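Local coordinates for protein TqaA (Penicillium aethiopicum, PDB 5DLK) that probably closes the finished peptide into a ring as the terminal condensation-like domain of a fungal nonribosomal peptide synthetase, where it binds the phosphopantetheine arm of the carrier, at residues A[88-100]-A[110-122]. Sequence-based numbering, arbitrary orientation.
Sequences CQSLVDRHSILRT and IQLVLANLDVKVR
Q89 grips the chain at L117 and V119, R99 at L114. In this part of the condensation domain, helix 81-94 leads, through a 3-10 turn at 96-98, into the antiparallel hairpin of strands 100-105 and 108-115. The Q89 amide reads the backbone on both of its ends. OE1 accepts from V119 N at 2.7 Å, and NE2 gives a nearly straight bond to L117 O at 2.9 Å, in the carbonyl plane. With CG anti to the backbone N (chi1 177°) and a bend at chi2, the amide is carried from the helix to the passing chain. Cutting Q89 back to an alanine is likely to leave V119 N, L117 O and D93 OD1 without this amide.

Beside this pair, V119 CG2 packs on V92 CB at 3.6 Å. F159 of strand 158-163 also touches C88, V92 and V119. Further along, L117 CD2 rests on R99 CB.

At the open end of the hairpin, R99 and L114 are joined twice. L114 N donates to R99 O, and R99 NH1 reaches L114 O at 2.8 Å, close to the guanidinium plane. T100 and V113 follow as an antiparallel non-hydrogen-bonded pair. T100 CG2 touches Q111 CB at 3.4 Å, and V113 CG1 lies against S96 CB.

A second shell fixes the polar groups. D93 OD1 takes the other N-H of Q89 NE2, which holds the amide's rotation. The R99 guanidinium lies with one face over S96 CA. NE donates to V92 O and NH2 to D93 O, so the arginine also ties down the last helical turn. E49 of strand 47-53 forms a salt bridge with NH1. S96 O accepts from R99 N and, at 2.8 Å, from T100 OG1, which approach from opposite faces of its carbonyl plane.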
ATOM      1  N   CYS A  88     -18.448 -14.238  -1.934  1.00 30.11           N
ATOM      2  CA  CYS A  88     -17.138 -14.384  -1.302  1.00 30.83           C
ATOM      3  C   CYS A  88     -16.318 -15.485  -1.989  1.00 32.49           C
ATOM      4  O   CYS A  88     -15.130 -15.314  -2.281  1.00 27.81           O
ATOM      5  CB  CYS A  88     -17.288 -14.697   0.189  1.00 25.60           C
ATOM      6  SG  CYS A  88     -18.148 -13.418   1.149  1.00 30.89           S
ATOM      7  N   GLN A  89     -16.956 -16.623  -2.242  1.00 27.65           N
ATOM      8  CA  GLN A  89     -16.273 -17.717  -2.912  1.00 31.48           C
ATOM      9  C   GLN A  89     -15.827 -17.281  -4.306  1.00 29.25           C
ATOM     10  O   GLN A  89     -14.675 -17.492  -4.694  1.00 29.05           O
ATOM     11  CB  GLN A  89     -17.174 -18.950  -3.002  1.00 31.82           C
ATOM     12  CG  GLN A  89     -16.550 -20.105  -3.757  1.00 28.86           C
ATOM     13  CD  GLN A  89     -15.428 -20.779  -2.999  1.00 33.60           C
ATOM     14  OE1 GLN A  89     -15.616 -21.247  -1.873  1.00 32.71           O
ATOM     15  NE2 GLN A  89     -14.243 -20.839  -3.621  1.00 31.55           N
ATOM     16  N   SER A  90     -16.730 -16.652  -5.049  1.00 31.76           N
ATOM     17  CA  SER A  90     -16.446 -16.295  -6.438  1.00 31.59           C
ATOM     18  C   SER A  90     -15.385 -15.197  -6.535  1.00 31.29           C
ATOM     19  O   SER A  90     -14.601 -15.166  -7.488  1.00 29.48           O
ATOM     20  CB  SER A  90     -17.723 -15.845  -7.153  1.00 34.38           C
ATOM     21  OG  SER A  90     -18.620 -16.936  -7.280  1.00 39.16           O
ATOM     22  N   LEU A  91     -15.376 -14.296  -5.557  1.00 29.97           N
ATOM     23  CA  LEU A  91     -14.360 -13.249  -5.522  1.00 29.40           C
ATOM     24  C   LEU A  91     -12.963 -13.859  -5.377  1.00 28.52           C
ATOM     25  O   LEU A  91     -12.032 -13.482  -6.100  1.00 28.70           O
ATOM     26  CB  LEU A  91     -14.638 -12.263  -4.392  1.00 27.64           C
ATOM     27  CG  LEU A  91     -13.720 -11.034  -4.389  1.00 27.13           C
ATOM     28  CD1 LEU A  91     -14.038 -10.100  -5.555  1.00 28.94           C
ATOM     29  CD2 LEU A  91     -13.833 -10.300  -3.059  1.00 26.99           C
ATOM     30  N   VAL A  92     -12.825 -14.817  -4.467  1.00 24.96           N
ATOM     31  CA  VAL A  92     -11.544 -15.468  -4.230  1.00 28.14           C
ATOM     32  C   VAL A  92     -11.127 -16.337  -5.426  1.00 30.23           C
ATOM     33  O   VAL A  92      -9.946 -16.388  -5.785  1.00 27.42           O
ATOM     34  CB  VAL A  92     -11.596 -16.292  -2.947  1.00 26.97           C
ATOM     35  CG1 VAL A  92     -10.304 -17.062  -2.735  1.00 27.91           C
ATOM     36  CG2 VAL A  92     -11.867 -15.361  -1.768  1.00 27.14           C
ATOM     37  N   ASP A  93     -12.098 -16.997  -6.060  1.00 29.02           N
ATOM     38  CA  ASP A  93     -11.852 -17.685  -7.328  1.00 26.66           C
ATOM     39  C   ASP A  93     -11.209 -16.759  -8.366  1.00 29.01           C
ATOM     40  O   ASP A  93     -10.253 -17.132  -9.048  1.00 31.37           O
ATOM     41  CB  ASP A  93     -13.161 -18.248  -7.905  1.00 29.17           C
ATOM     42  CG  ASP A  93     -13.755 -19.353  -7.061  1.00 37.19           C
ATOM     43  OD1 ASP A  93     -13.021 -19.974  -6.255  1.00 35.18           O
ATOM     44  OD2 ASP A  93     -14.969 -19.613  -7.212  1.00 40.88           O
ATOM     45  N   ARG A  94     -11.749 -15.553  -8.482  1.00 29.06           N
ATOM     46  CA  ARG A  94     -11.328 -14.607  -9.507  1.00 32.53           C
ATOM     47  C   ARG A  94      -9.915 -14.033  -9.307  1.00 34.17           C
ATOM     48  O   ARG A  94      -9.189 -13.833 -10.281  1.00 29.92           O
ATOM     49  CB  ARG A  94     -12.340 -13.458  -9.586  1.00 27.33           C
ATOM     50  CG  ARG A  94     -11.977 -12.356 -10.580  1.00 31.73           C
ATOM     51  CD  ARG A  94     -13.107 -11.347 -10.686  1.00 31.49           C
ATOM     52  NE  ARG A  94     -12.786 -10.193 -11.524  1.00 35.17           N
ATOM     53  CZ  ARG A  94     -12.750 -10.213 -12.855  1.00 40.22           C
ATOM     54  NH1 ARG A  94     -12.455  -9.106 -13.530  1.00 40.37           N
ATOM     55  NH2 ARG A  94     -13.002 -11.339 -13.518  1.00 38.44           N
ATOM     56  N   HIS A  95      -9.523 -13.763  -8.060  1.00 31.13           N
ATOM     57  CA  HIS A  95      -8.248 -13.062  -7.805  1.00 28.26           C
ATOM     58  C   HIS A  95      -7.254 -13.909  -7.020  1.00 24.58           C
ATOM     59  O   HIS A  95      -7.422 -14.107  -5.823  1.00 27.45           O
ATOM     60  CB  HIS A  95      -8.502 -11.761  -7.036  1.00 28.90           C
ATOM     61  CG  HIS A  95      -9.375 -10.782  -7.762  1.00 29.46           C
ATOM     62  ND1 HIS A  95      -8.930 -10.041  -8.835  1.00 29.45           N
ATOM     63  CD2 HIS A  95     -10.656 -10.396  -7.544  1.00 30.02           C
ATOM     64  CE1 HIS A  95      -9.902  -9.253  -9.257  1.00 30.87           C
ATOM     65  NE2 HIS A  95     -10.959  -9.448  -8.491  1.00 30.82           N
ATOM     66  N   SER A  96      -6.194 -14.380  -7.665  1.00 22.30           N
ATOM     67  CA  SER A  96      -5.325 -15.347  -7.003  1.00 24.25           C
ATOM     68  C   SER A  96      -4.593 -14.763  -5.788  1.00 20.78           C
ATOM     69  O   SER A  96      -4.202 -15.506  -4.884  1.00 22.07           O
ATOM     70  CB  SER A  96      -4.318 -15.933  -7.999  1.00 30.68           C
ATOM     71  OG  SER A  96      -3.365 -14.973  -8.403  1.00 26.71           O
ATOM     72  N   ILE A  97      -4.422 -13.438  -5.741  1.00 19.84           N
ATOM     73  CA  ILE A  97      -3.788 -12.832  -4.572  1.00 20.37           C
ATOM     74  C   ILE A  97      -4.623 -13.094  -3.306  1.00 20.93           C
ATOM     75  O   ILE A  97      -4.073 -13.217  -2.217  1.00 20.93           O
ATOM     76  CB  ILE A  97      -3.570 -11.297  -4.756  1.00 20.08           C
ATOM     77  CG1 ILE A  97      -2.680 -10.739  -3.637  1.00 22.62           C
ATOM     78  CG2 ILE A  97      -4.888 -10.553  -4.775  1.00 19.45           C
ATOM     79  CD1 ILE A  97      -1.348 -11.412  -3.529  1.00 23.00           C
ATOM     80  N   LEU A  98      -5.943 -13.223  -3.459  1.00 20.91           N
ATOM     81  CA  LEU A  98      -6.822 -13.470  -2.314  1.00 21.52           C
ATOM     82  C   LEU A  98      -6.757 -14.943  -1.854  1.00 25.98           C
ATOM     83  O   LEU A  98      -7.205 -15.274  -0.753  1.00 25.56           O
ATOM     84  CB  LEU A  98      -8.271 -13.068  -2.647  1.00 22.79           C
ATOM     85  CG  LEU A  98      -8.542 -11.631  -3.092  1.00 27.33           C
ATOM     86  CD1 LEU A  98     -10.027 -11.375  -3.343  1.00 26.04           C
ATOM     87  CD2 LEU A  98      -7.983 -10.617  -2.091  1.00 24.25           C
ATOM     88  N   ARG A  99      -6.185 -15.822  -2.678  1.00 24.03           N
ATOM     89  CA  ARG A  99      -5.952 -17.197  -2.230  1.00 23.84           C
ATOM     90  C   ARG A  99      -4.476 -17.469  -2.060  1.00 25.10           C
ATOM     91  O   ARG A  99      -4.006 -18.588  -2.274  1.00 27.28           O
ATOM     92  CB  ARG A  99      -6.563 -18.212  -3.203  1.00 26.20           C
ATOM     93  CG  ARG A  99      -6.895 -17.677  -4.563  1.00 26.42           C
ATOM     94  CD  ARG A  99      -7.727 -18.695  -5.353  1.00 32.28           C
ATOM     95  NE  ARG A  99      -7.927 -18.213  -6.708  1.00 28.69           N
ATOM     96  CZ  ARG A  99      -7.094 -18.460  -7.707  1.00 25.76           C
ATOM     97  NH1 ARG A  99      -6.021 -19.213  -7.502  1.00 30.68           N
ATOM     98  NH2 ARG A  99      -7.336 -17.957  -8.901  1.00 28.71           N
ATOM     99  N   THR A 100      -3.734 -16.433  -1.682  1.00 23.14           N
ATOM    100  CA  THR A 100      -2.309 -16.582  -1.458  1.00 20.47           C
ATOM    101  C   THR A 100      -1.970 -16.714   0.027  1.00 22.70           C
ATOM    102  O   THR A 100      -2.511 -16.003   0.881  1.00 22.67           O
ATOM    103  CB  THR A 100      -1.542 -15.377  -2.086  1.00 20.36           C
ATOM    104  OG1 THR A 100      -1.756 -15.379  -3.497  1.00 23.19           O
ATOM    105  CG2 THR A 100      -0.084 -15.489  -1.832  1.00 23.56           C
ATOM    106  N   ILE A 110       8.012 -15.908   0.737  1.00 28.64           N
ATOM    107  CA  ILE A 110       7.520 -16.424  -0.524  1.00 24.80           C
ATOM    108  C   ILE A 110       6.016 -16.452  -0.473  1.00 20.99           C
ATOM    109  O   ILE A 110       5.441 -16.503   0.612  1.00 27.27           O
ATOM    110  CB  ILE A 110       8.047 -17.840  -0.802  1.00 30.79           C
ATOM    111  CG1 ILE A 110       7.724 -18.739   0.379  1.00 29.54           C
ATOM    112  CG2 ILE A 110       9.553 -17.806  -1.012  1.00 32.06           C
ATOM    113  CD1 ILE A 110       8.032 -20.217   0.137  1.00 32.35           C
ATOM    114  N   GLN A 111       5.370 -16.411  -1.625  1.00 22.55           N
ATOM    115  CA  GLN A 111       3.928 -16.540  -1.617  1.00 24.33           C
ATOM    116  C   GLN A 111       3.491 -17.811  -2.368  1.00 24.81           C
ATOM    117  O   GLN A 111       3.989 -18.126  -3.442  1.00 24.39           O
ATOM    118  CB  GLN A 111       3.272 -15.271  -2.178  1.00 33.13           C
ATOM    119  CG  GLN A 111       3.638 -14.897  -3.573  1.00 29.20           C
ATOM    120  CD  GLN A 111       3.378 -13.414  -3.889  1.00 26.45           C
ATOM    121  OE1 GLN A 111       2.312 -12.863  -3.615  1.00 21.66           O
ATOM    122  NE2 GLN A 111       4.352 -12.784  -4.523  1.00 24.89           N
ATOM    123  N   LEU A 112       2.611 -18.572  -1.724  1.00 26.70           N
ATOM    124  CA  LEU A 112       2.041 -19.782  -2.309  1.00 25.79           C
ATOM    125  C   LEU A 112       0.650 -19.449  -2.809  1.00 22.61           C
ATOM    126  O   LEU A 112      -0.231 -19.122  -2.021  1.00 24.35           O
ATOM    127  CB  LEU A 112       1.988 -20.917  -1.279  1.00 24.82           C
ATOM    128  CG  LEU A 112       3.290 -21.602  -0.848  1.00 28.58           C
ATOM    129  CD1 LEU A 112       4.149 -20.718   0.051  1.00 32.25           C
ATOM    130  CD2 LEU A 112       3.000 -22.920  -0.164  1.00 33.46           C
ATOM    131  N   VAL A 113       0.466 -19.498  -4.120  1.00 23.75           N
ATOM    132  CA  VAL A 113      -0.836 -19.271  -4.708  1.00 24.22           C
ATOM    133  C   VAL A 113      -1.587 -20.599  -4.672  1.00 27.60           C
ATOM    134  O   VAL A 113      -1.139 -21.577  -5.250  1.00 25.19           O
ATOM    135  CB  VAL A 113      -0.743 -18.760  -6.146  1.00 28.65           C
ATOM    136  CG1 VAL A 113      -2.124 -18.417  -6.676  1.00 28.07           C
ATOM    137  CG2 VAL A 113       0.188 -17.531  -6.226  1.00 24.55           C
ATOM    138  N   LEU A 114      -2.716 -20.619  -3.975  1.00 27.25           N
ATOM    139  CA  LEU A 114      -3.533 -21.823  -3.873  1.00 22.74           C
ATOM    140  C   LEU A 114      -4.663 -21.834  -4.899  1.00 27.14           C
ATOM    141  O   LEU A 114      -5.161 -20.788  -5.306  1.00 25.21           O
ATOM    142  CB  LEU A 114      -4.114 -21.937  -2.468  1.00 27.64           C
ATOM    143  CG  LEU A 114      -3.106 -21.968  -1.321  1.00 22.98           C
ATOM    144  CD1 LEU A 114      -3.799 -22.286   0.024  1.00 25.63           C
ATOM    145  CD2 LEU A 114      -1.978 -22.955  -1.605  1.00 25.04           C
ATOM    146  N   ALA A 115      -5.065 -23.038  -5.309  1.00 27.45           N
ATOM    147  CA  ALA A 115      -6.258 -23.225  -6.120  1.00 25.45           C
ATOM    148  C   ALA A 115      -7.100 -24.317  -5.455  1.00 26.15           C
ATOM    149  O   ALA A 115      -6.683 -24.895  -4.445  1.00 25.48           O
ATOM    150  CB  ALA A 115      -5.902 -23.605  -7.559  1.00 29.42           C
ATOM    151  N   ASN A 116      -8.269 -24.592  -6.025  1.00 29.94           N
ATOM    152  CA  ASN A 116      -9.227 -25.515  -5.398  1.00 33.97           C
ATOM    153  C   ASN A 116      -9.445 -25.134  -3.937  1.00 37.60           C
ATOM    154  O   ASN A 116      -9.449 -25.982  -3.040  1.00 33.55           O
ATOM    155  CB  ASN A 116      -8.745 -26.957  -5.521  1.00 34.12           C
ATOM    156  CG  ASN A 116      -8.666 -27.415  -6.966  1.00 40.09           C
ATOM    157  OD1 ASN A 116      -7.601 -27.373  -7.589  1.00 41.28           O
ATOM    158  ND2 ASN A 116      -9.803 -27.826  -7.519  1.00 44.03           N
ATOM    159  N   LEU A 117      -9.592 -23.828  -3.720  1.00 34.54           N
ATOM    160  CA  LEU A 117      -9.696 -23.266  -2.385  1.00 37.21           C
ATOM    161  C   LEU A 117     -11.149 -22.969  -2.039  1.00 35.57           C
ATOM    162  O   LEU A 117     -11.757 -22.072  -2.626  1.00 33.12           O
ATOM    163  CB  LEU A 117      -8.856 -21.985  -2.271  1.00 32.92           C
ATOM    164  CG  LEU A 117      -8.689 -21.516  -0.827  1.00 36.20           C
ATOM    165  CD1 LEU A 117      -7.831 -22.501  -0.054  1.00 33.77           C
ATOM    166  CD2 LEU A 117      -8.097 -20.127  -0.773  1.00 35.40           C
ATOM    167  N   ASP A 118     -11.697 -23.728  -1.090  1.00 34.27           N
ATOM    168  CA  ASP A 118     -13.041 -23.476  -0.584  1.00 37.60           C
ATOM    169  C   ASP A 118     -13.042 -22.310   0.395  1.00 38.43           C
ATOM    170  O   ASP A 118     -12.315 -22.323   1.385  1.00 40.68           O
ATOM    171  CB  ASP A 118     -13.617 -24.716   0.116  1.00 43.51           C
ATOM    172  CG  ASP A 118     -13.329 -26.006  -0.627  1.00 52.49           C
ATOM    173  OD1 ASP A 118     -13.242 -25.975  -1.872  1.00 53.82           O
ATOM    174  OD2 ASP A 118     -13.190 -27.058   0.040  1.00 60.19           O
ATOM    175  N   VAL A 119     -13.862 -21.306   0.119  1.00 34.13           N
ATOM    176  CA  VAL A 119     -14.018 -20.198   1.045  1.00 35.10           C
ATOM    177  C   VAL A 119     -15.079 -20.539   2.090  1.00 35.27           C
ATOM    178  O   VAL A 119     -16.231 -20.799   1.754  1.00 35.24           O
ATOM    179  CB  VAL A 119     -14.402 -18.902   0.303  1.00 31.55           C
ATOM    180  CG1 VAL A 119     -14.711 -17.788   1.293  1.00 28.25           C
ATOM    181  CG2 VAL A 119     -13.278 -18.502  -0.645  1.00 29.17           C
ATOM    182  N   LYS A 120     -14.679 -20.561   3.354  1.00 29.95           N
ATOM    183  CA  LYS A 120     -15.622 -20.773   4.446  1.00 31.51           C
ATOM    184  C   LYS A 120     -15.793 -19.473   5.224  1.00 33.73           C
ATOM    185  O   LYS A 120     -14.815 -18.916   5.736  1.00 29.46           O
ATOM    186  CB  LYS A 120     -15.144 -21.890   5.377  1.00 27.05           C
ATOM    187  CG  LYS A 120     -15.034 -23.272   4.702  1.00 37.90           C
ATOM    188  CD  LYS A 120     -16.324 -23.628   3.971  1.00 38.72           C
ATOM    189  CE  LYS A 120     -16.429 -25.124   3.677  1.00 48.18           C
ATOM    190  NZ  LYS A 120     -15.376 -25.582   2.734  1.00 50.32           N
ATOM    191  N   VAL A 121     -17.026 -18.984   5.301  1.00 28.28           N
ATOM    192  CA  VAL A 121     -17.313 -17.731   6.000  1.00 27.22           C
ATOM    193  C   VAL A 121     -17.530 -17.958   7.492  1.00 30.33           C
ATOM    194  O   VAL A 121     -18.232 -18.884   7.882  1.00 27.57           O
ATOM    195  CB  VAL A 121     -18.550 -17.044   5.396  1.00 29.36           C
ATOM    196  CG1 VAL A 121     -18.908 -15.788   6.160  1.00 28.17           C
ATOM    197  CG2 VAL A 121     -18.305 -16.741   3.913  1.00 31.81           C
ATOM    198  N   ARG A 122     -16.908 -17.136   8.331  1.00 24.21           N
ATOM    199  CA  ARG A 122     -17.198 -17.166   9.756  1.00 25.27           C
ATOM    200  C   ARG A 122     -18.512 -16.413   9.959  1.00 23.53           C
ATOM    201  O   ARG A 122     -18.681 -15.278   9.501  1.00 24.54           O
ATOM    202  CB  ARG A 122     -16.052 -16.551  10.568  1.00 24.25           C
ATOM    203  CG  ARG A 122     -16.323 -16.410  12.050  1.00 24.56           C
ATOM    204  CD  ARG A 122     -15.110 -15.877  12.815  1.00 24.52           C
ATOM    205  NE  ARG A 122     -14.808 -14.482  12.471  1.00 23.12           N
ATOM    206  CZ  ARG A 122     -13.914 -13.734  13.113  1.00 22.00           C
ATOM    207  NH1 ARG A 122     -13.234 -14.242  14.134  1.00 22.05           N
ATOM    208  NH2 ARG A 122     -13.706 -12.474  12.736  1.00 24.09           N
TER
HETATM  209  O   HOH W   1     -17.603 -21.926  -0.631  1.00 42.53           O
HETATM  210  O   HOH W   2     -11.037 -19.999  -4.630  1.00 31.83           O
HETATM  211  O   HOH W   3       0.051 -14.106  -5.303  1.00 23.33           O